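Long-range contacts in major pepsin inhibitor 3 (Ascaris suum, PDB 1F32), which inhibits the aspartic protease pepsin: residues L3-C13 against C66-V77; V20-T28 against L82-Y92. One frame throughout, in Å; residues are numbered along the deposited sequence.

Interaction 1. Residues L3-C13 against C66-V77; sequences LFSMSTGPFIC and CGPQDMKMFNFV
Ser5 holds OG between its backbone N and carbonyl carbon (chi1 77°), while Asn75 sets CG anti to its carbonyl carbon (chi1 -55°), and the two groups meet: Asn75 ND2 donates to Ser5 OG at 2.8 Å, with the oxygen close to the amide plane. The pairing adds the N-terminal strand 5-8 to the rim of the five-stranded antiparallel sheet, beside 72-76. Asn75 OD1 is hydrogen-bonded to Ser80 OG of strand 79-82, so both ends of the amide are held. Ser5 with Asn75 and Ser7 with Met73 are the hydrogen-bonded pairs; Gly9 N prolongs the series to Met71 O at 2.9 Å, ahead of the cis bond to Pro10.

Toward helix 98-116, Phe74 CD1 lies at the edge of the Phe4 ring, 3.9 Å from Phe4 CZ. Phe76 runs alongside Phe4, and Phe107 of the helix meets both rings. On the Ser5 and Ser7 side of the sheet, fully extended Met73 holds SD above the Phe11 ring face, 4.7 Å from the centroid, a distant Met-aromatic contact. Past turn 68-71 the disulfide Cys13 SG to Cys66 SG ties the loop after strand 5-8. At the opposite end a water donates to Leu3 O and accepts from Val77 N at 2.9 Å.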
loop_
_atom_site.group_PDB
_atom_site.type_symbol
_atom_site.label_atom_id
_atom_site.label_comp_id
_atom_site.label_asym_id
_atom_site.label_seq_id
_atom_site.Cartn_x
_atom_site.Cartn_y
_atom_site.Cartn_z
ATOM N N LEU A 3 -16.125 7.148 1.012
ATOM C CA LEU A 3 -15.253 7.770 0.023
ATOM C C LEU A 3 -13.825 7.875 0.540
ATOM O O LEU A 3 -12.943 8.427 -0.117
ATOM C CB LEU A 3 -15.795 9.149 -0.353
ATOM C CG LEU A 3 -15.905 10.272 0.678
ATOM C CD1 LEU A 3 -16.758 11.380 0.067
ATOM C CD2 LEU A 3 -16.544 9.788 1.966
ATOM N N PHE A 4 -13.596 7.309 1.715
ATOM C CA PHE A 4 -12.275 7.359 2.317
ATOM C C PHE A 4 -12.077 6.239 3.328
ATOM O O PHE A 4 -13.015 5.832 4.023
ATOM C CB PHE A 4 -12.100 8.716 3.004
ATOM C CG PHE A 4 -10.808 8.867 3.751
ATOM C CD1 PHE A 4 -9.601 8.967 3.068
ATOM C CD2 PHE A 4 -10.802 8.929 5.141
ATOM C CE1 PHE A 4 -8.402 9.129 3.760
ATOM C CE2 PHE A 4 -9.614 9.091 5.845
ATOM C CZ PHE A 4 -8.411 9.192 5.158
ATOM N N SER A 5 -10.854 5.720 3.373
ATOM C CA SER A 5 -10.495 4.701 4.339
ATOM C C SER A 5 -8.998 4.867 4.533
ATOM O O SER A 5 -8.284 5.300 3.617
ATOM C CB SER A 5 -10.827 3.286 3.841
ATOM O OG SER A 5 -9.881 2.826 2.893
ATOM N N MET A 6 -8.528 4.561 5.735
ATOM C CA MET A 6 -7.111 4.675 6.032
ATOM C C MET A 6 -6.673 3.540 6.940
ATOM O O MET A 6 -7.463 3.026 7.732
ATOM C CB MET A 6 -6.809 6.012 6.722
ATOM C CG MET A 6 -7.324 6.098 8.156
ATOM S SD MET A 6 -6.882 7.658 8.956
ATOM C CE MET A 6 -8.508 8.400 9.155
ATOM N N SER A 7 -5.410 3.155 6.834
ATOM C CA SER A 7 -4.882 2.088 7.674
ATOM C C SER A 7 -3.380 2.212 7.888
ATOM O O SER A 7 -2.688 2.967 7.199
ATOM C CB SER A 7 -5.209 0.721 7.067
ATOM O OG SER A 7 -4.816 0.660 5.708
ATOM N N THR A 8 -2.885 1.483 8.876
ATOM C CA THR A 8 -1.469 1.488 9.183
ATOM C C THR A 8 -0.978 0.057 9.043
ATOM O O THR A 8 -1.728 -0.880 9.282
ATOM C CB THR A 8 -1.216 2.000 10.620
ATOM O OG1 THR A 8 -1.558 3.390 10.692
ATOM C CG2 THR A 8 0.243 1.824 10.999
ATOM N N GLY A 9 0.274 -0.106 8.637
ATOM C CA GLY A 9 0.828 -1.436 8.470
ATOM C C GLY A 9 0.990 -2.178 9.784
ATOM O O GLY A 9 0.720 -1.620 10.853
ATOM N N PRO A 10 1.464 -3.434 9.739
ATOM C CA PRO A 10 1.849 -4.174 8.528
ATOM C C PRO A 10 0.704 -4.587 7.612
ATOM O O PRO A 10 -0.420 -4.826 8.057
ATOM C CB PRO A 10 2.576 -5.398 9.090
ATOM C CG PRO A 10 3.140 -4.896 10.354
ATOM C CD PRO A 10 1.998 -4.104 10.934
ATOM N N PHE A 11 1.010 -4.685 6.323
ATOM C CA PHE A 11 0.028 -5.089 5.322
ATOM C C PHE A 11 0.457 -6.437 4.772
ATOM O O PHE A 11 1.560 -6.898 5.047
ATOM C CB PHE A 11 -0.020 -4.060 4.186
ATOM C CG PHE A 11 -0.461 -2.695 4.632
ATOM C CD1 PHE A 11 -1.760 -2.488 5.079
ATOM C CD2 PHE A 11 0.431 -1.631 4.644
ATOM C CE1 PHE A 11 -2.165 -1.235 5.534
ATOM C CE2 PHE A 11 0.037 -0.381 5.096
ATOM C CZ PHE A 11 -1.265 -0.184 5.541
ATOM N N ILE A 12 -0.412 -7.093 4.018
ATOM C CA ILE A 12 -0.022 -8.373 3.448
ATOM C C ILE A 12 1.011 -8.100 2.365
ATOM O O ILE A 12 0.820 -7.230 1.527
ATOM C CB ILE A 12 -1.232 -9.118 2.846
ATOM C CG1 ILE A 12 -2.197 -9.522 3.965
ATOM C CG2 ILE A 12 -0.771 -10.366 2.106
ATOM C CD1 ILE A 12 -3.533 -10.027 3.465
ATOM N N CYS A 13 2.109 -8.850 2.388
ATOM C CA CYS A 13 3.159 -8.676 1.409
ATOM C C CYS A 13 3.470 -10.008 0.754
ATOM O O CYS A 13 3.523 -11.019 1.432
ATOM C CB CYS A 13 4.424 -8.149 2.102
ATOM S SG CYS A 13 5.810 -7.845 0.969
ATOM N N CYS A 66 9.460 -5.358 1.558
ATOM C CA CYS A 66 8.021 -5.236 1.747
ATOM C C CYS A 66 7.739 -3.817 2.221
ATOM O O CYS A 66 6.581 -3.430 2.422
ATOM C CB CYS A 66 7.529 -6.224 2.793
ATOM S SG CYS A 66 7.472 -7.902 2.133
ATOM N N GLY A 67 8.810 -3.046 2.422
ATOM C CA GLY A 67 8.654 -1.667 2.856
ATOM C C GLY A 67 8.476 -1.479 4.353
ATOM O O GLY A 67 8.364 -2.447 5.100
ATOM N N PRO A 68 8.448 -0.226 4.823
ATOM C CA PRO A 68 8.279 0.056 6.254
ATOM C C PRO A 68 7.037 -0.657 6.790
ATOM O O PRO A 68 5.943 -0.500 6.250
ATOM C CB PRO A 68 8.145 1.579 6.282
ATOM C CG PRO A 68 9.009 2.010 5.128
ATOM C CD PRO A 68 8.592 1.023 4.050
ATOM N N GLN A 69 7.196 -1.447 7.845
ATOM C CA GLN A 69 6.058 -2.185 8.381
ATOM C C GLN A 69 4.998 -1.332 9.073
ATOM O O GLN A 69 3.930 -1.825 9.423
ATOM C CB GLN A 69 6.549 -3.298 9.309
ATOM C CG GLN A 69 7.390 -4.353 8.582
ATOM C CD GLN A 69 6.622 -5.059 7.460
ATOM O OE1 GLN A 69 5.739 -5.876 7.713
ATOM N NE2 GLN A 69 6.959 -4.736 6.216
ATOM N N ASP A 70 5.275 -0.048 9.248
ATOM C CA ASP A 70 4.307 0.832 9.883
ATOM C C ASP A 70 3.861 1.966 8.961
ATOM O O ASP A 70 3.308 2.961 9.421
ATOM C CB ASP A 70 4.902 1.424 11.160
ATOM C CG ASP A 70 6.144 2.247 10.894
ATOM O OD1 ASP A 70 6.687 2.184 9.767
ATOM O OD2 ASP A 70 6.587 2.951 11.825
ATOM N N MET A 71 4.088 1.829 7.662
ATOM C CA MET A 71 3.683 2.910 6.778
ATOM C C MET A 71 2.164 3.030 6.743
ATOM O O MET A 71 1.454 2.099 7.122
ATOM C CB MET A 71 4.265 2.731 5.374
ATOM C CG MET A 71 3.759 1.557 4.589
ATOM S SD MET A 71 4.584 1.584 2.981
ATOM C CE MET A 71 4.476 -0.118 2.561
ATOM N N LYS A 72 1.682 4.196 6.320
ATOM C CA LYS A 72 0.258 4.470 6.259
ATOM C C LYS A 72 -0.308 4.349 4.849
ATOM O O LYS A 72 0.390 4.541 3.857
ATOM C CB LYS A 72 -0.028 5.876 6.791
ATOM C CG LYS A 72 0.407 6.113 8.232
ATOM C CD LYS A 72 -0.143 7.446 8.739
ATOM C CE LYS A 72 0.395 7.799 10.127
ATOM N NZ LYS A 72 1.856 8.094 10.093
ATOM N N MET A 73 -1.587 4.018 4.774
ATOM C CA MET A 73 -2.249 3.899 3.491
ATOM C C MET A 73 -3.502 4.751 3.569
ATOM O O MET A 73 -4.161 4.809 4.614
ATOM C CB MET A 73 -2.612 2.433 3.226
ATOM C CG MET A 73 -3.367 2.187 1.930
ATOM S SD MET A 73 -3.450 0.414 1.661
ATOM C CE MET A 73 -4.066 0.350 0.018
ATOM N N PHE A 74 -3.818 5.419 2.465
ATOM C CA PHE A 74 -5.003 6.259 2.370
ATOM C C PHE A 74 -5.685 5.865 1.058
ATOM O O PHE A 74 -5.056 5.845 -0.003
ATOM C CB PHE A 74 -4.620 7.740 2.324
ATOM C CG PHE A 74 -3.934 8.244 3.575
ATOM C CD1 PHE A 74 -4.643 8.397 4.767
ATOM C CD2 PHE A 74 -2.591 8.607 3.540
ATOM C CE1 PHE A 74 -4.016 8.909 5.917
ATOM C CE2 PHE A 74 -1.953 9.119 4.680
ATOM C CZ PHE A 74 -2.674 9.270 5.870
ATOM N N ASN A 75 -6.966 5.544 1.140
ATOM C CA ASN A 75 -7.720 5.134 -0.035
ATOM C C ASN A 75 -8.817 6.136 -0.366
ATOM O O ASN A 75 -9.705 6.379 0.448
ATOM C CB ASN A 75 -8.304 3.759 0.221
ATOM C CG ASN A 75 -7.240 2.759 0.601
ATOM O OD1 ASN A 75 -6.344 2.472 -0.189
ATOM N ND2 ASN A 75 -7.314 2.244 1.826
ATOM N N PHE A 76 -8.740 6.712 -1.566
ATOM C CA PHE A 76 -9.706 7.704 -2.027
ATOM C C PHE A 76 -10.476 7.128 -3.203
ATOM O O PHE A 76 -10.181 6.032 -3.660
ATOM C CB PHE A 76 -8.988 8.961 -2.514
ATOM C CG PHE A 76 -8.001 9.521 -1.529
ATOM C CD1 PHE A 76 -8.427 10.304 -0.461
ATOM C CD2 PHE A 76 -6.649 9.235 -1.658
ATOM C CE1 PHE A 76 -7.502 10.792 0.472
ATOM C CE2 PHE A 76 -5.725 9.714 -0.742
ATOM C CZ PHE A 76 -6.151 10.496 0.329
ATOM N N VAL A 77 -11.462 7.879 -3.682
ATOM C CA VAL A 77 -12.233 7.454 -4.839
ATOM C C VAL A 77 -11.347 7.733 -6.042
ATOM O O VAL A 77 -11.068 8.893 -6.366
ATOM C CB VAL A 77 -13.540 8.258 -4.991
ATOM C CG1 VAL A 77 -14.199 7.925 -6.332
ATOM C CG2 VAL A 77 -14.479 7.939 -3.849
HETATM O O HOH W 1 -12.259 10.229 -2.147
HETATM O O HOH W 2 3.876 -8.117 5.916
#

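Interaction 2. Residues V20-T28 against L82-Y92; sequences VFVANLPWT and LGNKLFIDQKY
Two beta hairpins, each closed by a type I' turn, face each other here: 20-28, from the three-stranded sheet, turns at Val22-Leu25, and in 82-92, from the five-stranded sheet, Ile88-Lys91 makes the second turn. Strands 25-28 and 85-88 stand 8.7 Å apart at closest approach, so this is packing of side chains between two sheets and not strand pairing.

Trp27 and Lys85 carry one end. The lysine chain runs extended beyond CG across one face of the indole, with CD 3.4 Å from Trp27 CZ3 and NZ 3.9 Å from the centroid of the six-membered ring, 17° off its normal: a CH-pi contact followed by a cation-pi contact. The same NZ makes a weak hydrogen bond to Trp27 O. Leu82 comes at the indole differently, its carbonyl O lying in the ring plane 3.3 Å from Trp27 CZ3 and its CD2 touching CE3. The CG of Trp27 stands opposite its backbone N (chi1 -172°), and this carries the ring back toward 82-92 although its CB leaves in the other direction.

Further along, Leu25 CB sits over the centre of the Phe87 ring, 4.0 Å from the centroid, with CD1 on that face as well. Pro26 O approaches the ring in plane, 3.4 Å from Phe87 CE2. At the turns Leu25 CD2 rests 3.7 Å from Gln90 CG, and Pro26 CD is 3.2 Å from Gln90 O.

The chemistry is thus mostly apolar and aromatic. The lone hydrogen bond between the segments is a weak one, and the lysine's charge is probably steadied by the indole face and the Trp27 carbonyl.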
loop_
_atom_site.group_PDB
_atom_site.type_symbol
_atom_site.label_atom_id
_atom_site.label_comp_id
_atom_site.label_asym_id
_atom_site.label_seq_id
_atom_site.Cartn_x
_atom_site.Cartn_y
_atom_site.Cartn_z
ATOM N N VAL A 20 6.898 -7.242 -6.054
ATOM C CA VAL A 20 6.501 -7.233 -4.663
ATOM C C VAL A 20 5.165 -6.506 -4.566
ATOM O O VAL A 20 5.004 -5.399 -5.080
ATOM C CB VAL A 20 7.517 -6.484 -3.756
ATOM C CG1 VAL A 20 7.079 -6.599 -2.293
ATOM C CG2 VAL A 20 8.934 -7.067 -3.940
ATOM N N PHE A 21 4.199 -7.146 -3.921
ATOM C CA PHE A 21 2.885 -6.558 -3.721
ATOM C C PHE A 21 2.663 -6.310 -2.236
ATOM O O PHE A 21 2.898 -7.190 -1.409
ATOM C CB PHE A 21 1.794 -7.494 -4.235
ATOM C CG PHE A 21 1.664 -7.505 -5.722
ATOM C CD1 PHE A 21 0.937 -6.514 -6.374
ATOM C CD2 PHE A 21 2.263 -8.513 -6.474
ATOM C CE1 PHE A 21 0.803 -6.527 -7.761
ATOM C CE2 PHE A 21 2.138 -8.533 -7.852
ATOM C CZ PHE A 21 1.405 -7.540 -8.497
ATOM N N VAL A 22 2.249 -5.094 -1.907
ATOM C CA VAL A 22 1.937 -4.733 -0.529
ATOM C C VAL A 22 0.517 -4.162 -0.579
ATOM O O VAL A 22 0.237 -3.247 -1.364
ATOM C CB VAL A 22 2.906 -3.678 -0.002
ATOM C CG1 VAL A 22 2.580 -3.332 1.442
ATOM C CG2 VAL A 22 4.333 -4.202 -0.128
ATOM N N ALA A 23 -0.377 -4.721 0.235
ATOM C CA ALA A 23 -1.766 -4.274 0.252
ATOM C C ALA A 23 -2.307 -4.358 -1.172
ATOM O O ALA A 23 -3.110 -3.524 -1.597
ATOM C CB ALA A 23 -1.851 -2.841 0.771
ATOM N N ASN A 24 -1.849 -5.366 -1.910
ATOM C CA ASN A 24 -2.270 -5.592 -3.291
ATOM C C ASN A 24 -1.780 -4.556 -4.288
ATOM O O ASN A 24 -2.228 -4.535 -5.438
ATOM C CB ASN A 24 -3.799 -5.677 -3.378
ATOM C CG ASN A 24 -4.345 -6.953 -2.787
ATOM O OD1 ASN A 24 -5.412 -6.953 -2.161
ATOM N ND2 ASN A 24 -3.634 -8.059 -2.997
ATOM N N LEU A 25 -0.859 -3.698 -3.863
ATOM C CA LEU A 25 -0.313 -2.676 -4.753
ATOM C C LEU A 25 1.130 -3.048 -5.137
ATOM O O LEU A 25 1.883 -3.570 -4.308
ATOM C CB LEU A 25 -0.370 -1.310 -4.054
ATOM C CG LEU A 25 -1.805 -0.854 -3.752
ATOM C CD1 LEU A 25 -1.782 0.457 -3.008
ATOM C CD2 LEU A 25 -2.579 -0.706 -5.059
ATOM N N PRO A 26 1.528 -2.795 -6.400
ATOM C CA PRO A 26 2.884 -3.111 -6.874
ATOM C C PRO A 26 3.914 -2.140 -6.296
ATOM O O PRO A 26 4.255 -1.125 -6.900
ATOM C CB PRO A 26 2.745 -3.009 -8.390
ATOM C CG PRO A 26 1.708 -1.945 -8.553
ATOM C CD PRO A 26 0.686 -2.300 -7.510
ATOM N N TRP A 27 4.415 -2.497 -5.124
ATOM C CA TRP A 27 5.363 -1.687 -4.373
ATOM C C TRP A 27 6.735 -1.502 -5.023
ATOM O O TRP A 27 7.187 -0.372 -5.226
ATOM C CB TRP A 27 5.516 -2.304 -2.976
ATOM C CG TRP A 27 6.294 -1.495 -2.044
ATOM C CD1 TRP A 27 7.521 -1.790 -1.522
ATOM C CD2 TRP A 27 5.933 -0.215 -1.536
ATOM N NE1 TRP A 27 7.950 -0.762 -0.714
ATOM C CE2 TRP A 27 6.988 0.219 -0.706
ATOM C CE3 TRP A 27 4.813 0.616 -1.703
ATOM C CZ2 TRP A 27 6.958 1.451 -0.041
ATOM C CZ3 TRP A 27 4.785 1.836 -1.044
ATOM C CH2 TRP A 27 5.852 2.241 -0.223
ATOM N N THR A 28 7.405 -2.608 -5.317
ATOM C CA THR A 28 8.722 -2.552 -5.930
ATOM C C THR A 28 8.976 -3.881 -6.627
ATOM O O THR A 28 8.251 -4.866 -6.402
ATOM C CB THR A 28 9.821 -2.302 -4.867
ATOM O OG1 THR A 28 11.045 -1.943 -5.529
ATOM C CG2 THR A 28 10.076 -3.555 -4.056
ATOM N N LEU A 82 0.127 4.737 -0.549
ATOM C CA LEU A 82 0.682 3.752 0.365
ATOM C C LEU A 82 2.092 4.254 0.625
ATOM O O LEU A 82 2.881 4.442 -0.312
ATOM C CB LEU A 82 0.713 2.366 -0.278
ATOM C CG LEU A 82 1.342 1.257 0.570
ATOM C CD1 LEU A 82 0.467 0.964 1.769
ATOM C CD2 LEU A 82 1.507 -0.000 -0.288
ATOM N N GLY A 83 2.401 4.476 1.896
ATOM C CA GLY A 83 3.702 5.001 2.240
ATOM C C GLY A 83 3.710 6.368 1.596
ATOM O O GLY A 83 2.797 7.170 1.781
ATOM N N ASN A 84 4.733 6.663 0.826
ATOM C CA ASN A 84 4.728 7.956 0.190
ATOM C C ASN A 84 4.710 7.741 -1.310
ATOM O O ASN A 84 5.399 8.426 -2.048
ATOM C CB ASN A 84 5.941 8.776 0.648
ATOM C CG ASN A 84 5.912 9.058 2.145
ATOM O OD1 ASN A 84 4.888 9.483 2.690
ATOM N ND2 ASN A 84 7.038 8.820 2.817
ATOM N N LYS A 85 3.902 6.769 -1.741
ATOM C CA LYS A 85 3.783 6.437 -3.162
ATOM C C LYS A 85 2.321 6.478 -3.599
ATOM O O LYS A 85 1.436 6.058 -2.866
ATOM C CB LYS A 85 4.388 5.059 -3.437
ATOM C CG LYS A 85 5.902 4.962 -3.132
ATOM C CD LYS A 85 6.453 3.577 -3.500
ATOM C CE LYS A 85 7.912 3.366 -3.076
ATOM N NZ LYS A 85 8.476 2.044 -3.587
ATOM N N LEU A 86 2.084 6.982 -4.809
ATOM C CA LEU A 86 0.738 7.115 -5.370
ATOM C C LEU A 86 0.427 6.025 -6.390
ATOM O O LEU A 86 1.265 5.710 -7.246
ATOM C CB LEU A 86 0.597 8.489 -6.052
ATOM C CG LEU A 86 -0.625 8.686 -6.965
ATOM C CD1 LEU A 86 -1.884 8.638 -6.121
ATOM C CD2 LEU A 86 -0.535 10.035 -7.709
ATOM N N PHE A 87 -0.777 5.458 -6.286
ATOM C CA PHE A 87 -1.238 4.405 -7.191
ATOM C C PHE A 87 -2.625 4.720 -7.744
ATOM O O PHE A 87 -3.536 5.061 -6.987
ATOM C CB PHE A 87 -1.328 3.061 -6.465
ATOM C CG PHE A 87 -0.032 2.604 -5.857
ATOM C CD1 PHE A 87 0.409 3.119 -4.633
ATOM C CD2 PHE A 87 0.768 1.687 -6.528
ATOM C CE1 PHE A 87 1.639 2.727 -4.100
ATOM C CE2 PHE A 87 2.005 1.285 -6.001
ATOM C CZ PHE A 87 2.443 1.805 -4.791
ATOM N N ILE A 88 -2.780 4.583 -9.060
ATOM C CA ILE A 88 -4.076 4.787 -9.711
ATOM C C ILE A 88 -4.360 3.501 -10.508
ATOM O O ILE A 88 -3.494 3.016 -11.245
ATOM C CB ILE A 88 -4.041 6.021 -10.621
ATOM C CG1 ILE A 88 -3.926 7.282 -9.752
ATOM C CG2 ILE A 88 -5.289 6.062 -11.505
ATOM C CD1 ILE A 88 -3.670 8.566 -10.531
ATOM N N ASP A 89 -5.550 2.927 -10.334
ATOM C CA ASP A 89 -5.898 1.679 -11.014
ATOM C C ASP A 89 -4.850 0.606 -10.693
ATOM O O ASP A 89 -4.445 -0.171 -11.563
ATOM C CB ASP A 89 -5.967 1.882 -12.528
ATOM C CG ASP A 89 -7.247 2.561 -12.965
ATOM O OD1 ASP A 89 -8.330 2.057 -12.601
ATOM O OD2 ASP A 89 -7.171 3.590 -13.675
ATOM N N GLN A 90 -4.417 0.585 -9.435
ATOM C CA GLN A 90 -3.416 -0.359 -8.947
ATOM C C GLN A 90 -2.070 -0.310 -9.647
ATOM O O GLN A 90 -1.373 -1.324 -9.726
ATOM C CB GLN A 90 -3.953 -1.789 -8.999
ATOM C CG GLN A 90 -4.644 -2.235 -7.726
ATOM C CD GLN A 90 -6.105 -1.870 -7.688
ATOM O OE1 GLN A 90 -6.469 -0.695 -7.595
ATOM N NE2 GLN A 90 -6.964 -2.883 -7.766
ATOM N N LYS A 91 -1.696 0.873 -10.132
ATOM C CA LYS A 91 -0.421 1.057 -10.819
ATOM C C LYS A 91 0.340 2.243 -10.231
ATOM O O LYS A 91 -0.236 3.302 -9.996
ATOM C CB LYS A 91 -0.651 1.308 -12.305
ATOM C CG LYS A 91 -1.351 0.173 -13.019
ATOM C CD LYS A 91 -1.823 0.650 -14.376
ATOM C CE LYS A 91 -2.594 -0.426 -15.123
ATOM N NZ LYS A 91 -3.071 0.127 -16.428
ATOM N N TYR A 92 1.631 2.061 -9.990
ATOM C CA TYR A 92 2.447 3.138 -9.433
ATOM C C TYR A 92 2.469 4.328 -10.376
ATOM O O TYR A 92 2.669 4.158 -11.576
ATOM C CB TYR A 92 3.884 2.656 -9.222
ATOM C CG TYR A 92 4.859 3.747 -8.829
ATOM C CD1 TYR A 92 4.876 4.272 -7.531
ATOM C CD2 TYR A 92 5.802 4.222 -9.745
ATOM C CE1 TYR A 92 5.820 5.235 -7.161
ATOM C CE2 TYR A 92 6.743 5.179 -9.385
ATOM C CZ TYR A 92 6.751 5.680 -8.097
ATOM O OH TYR A 92 7.704 6.604 -7.741
#

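How the interactions relate
From the N terminus the chain runs through 3-13, then 20-28, and after helix 35-52 and the short helix 57-60 returns as 66-77 and 82-92. Interaction 1 closes its loop first, when 66-77 comes back to 3-13; interaction 2 closes the second when 82-92 reaches 20-28. The segments alternate, so the two closures cross and neither nests in the other. Interaction 1 adds the N-terminal strand to the edge of the five-stranded sheet, while interaction 2 packs the three-stranded sheet against that same sheet. They touch directly: Lys72 O is probably hydrogen-bonded to Gly83 N, and Ile12 O to Ala23 N, and Met71 SD packs against Trp27 CH2.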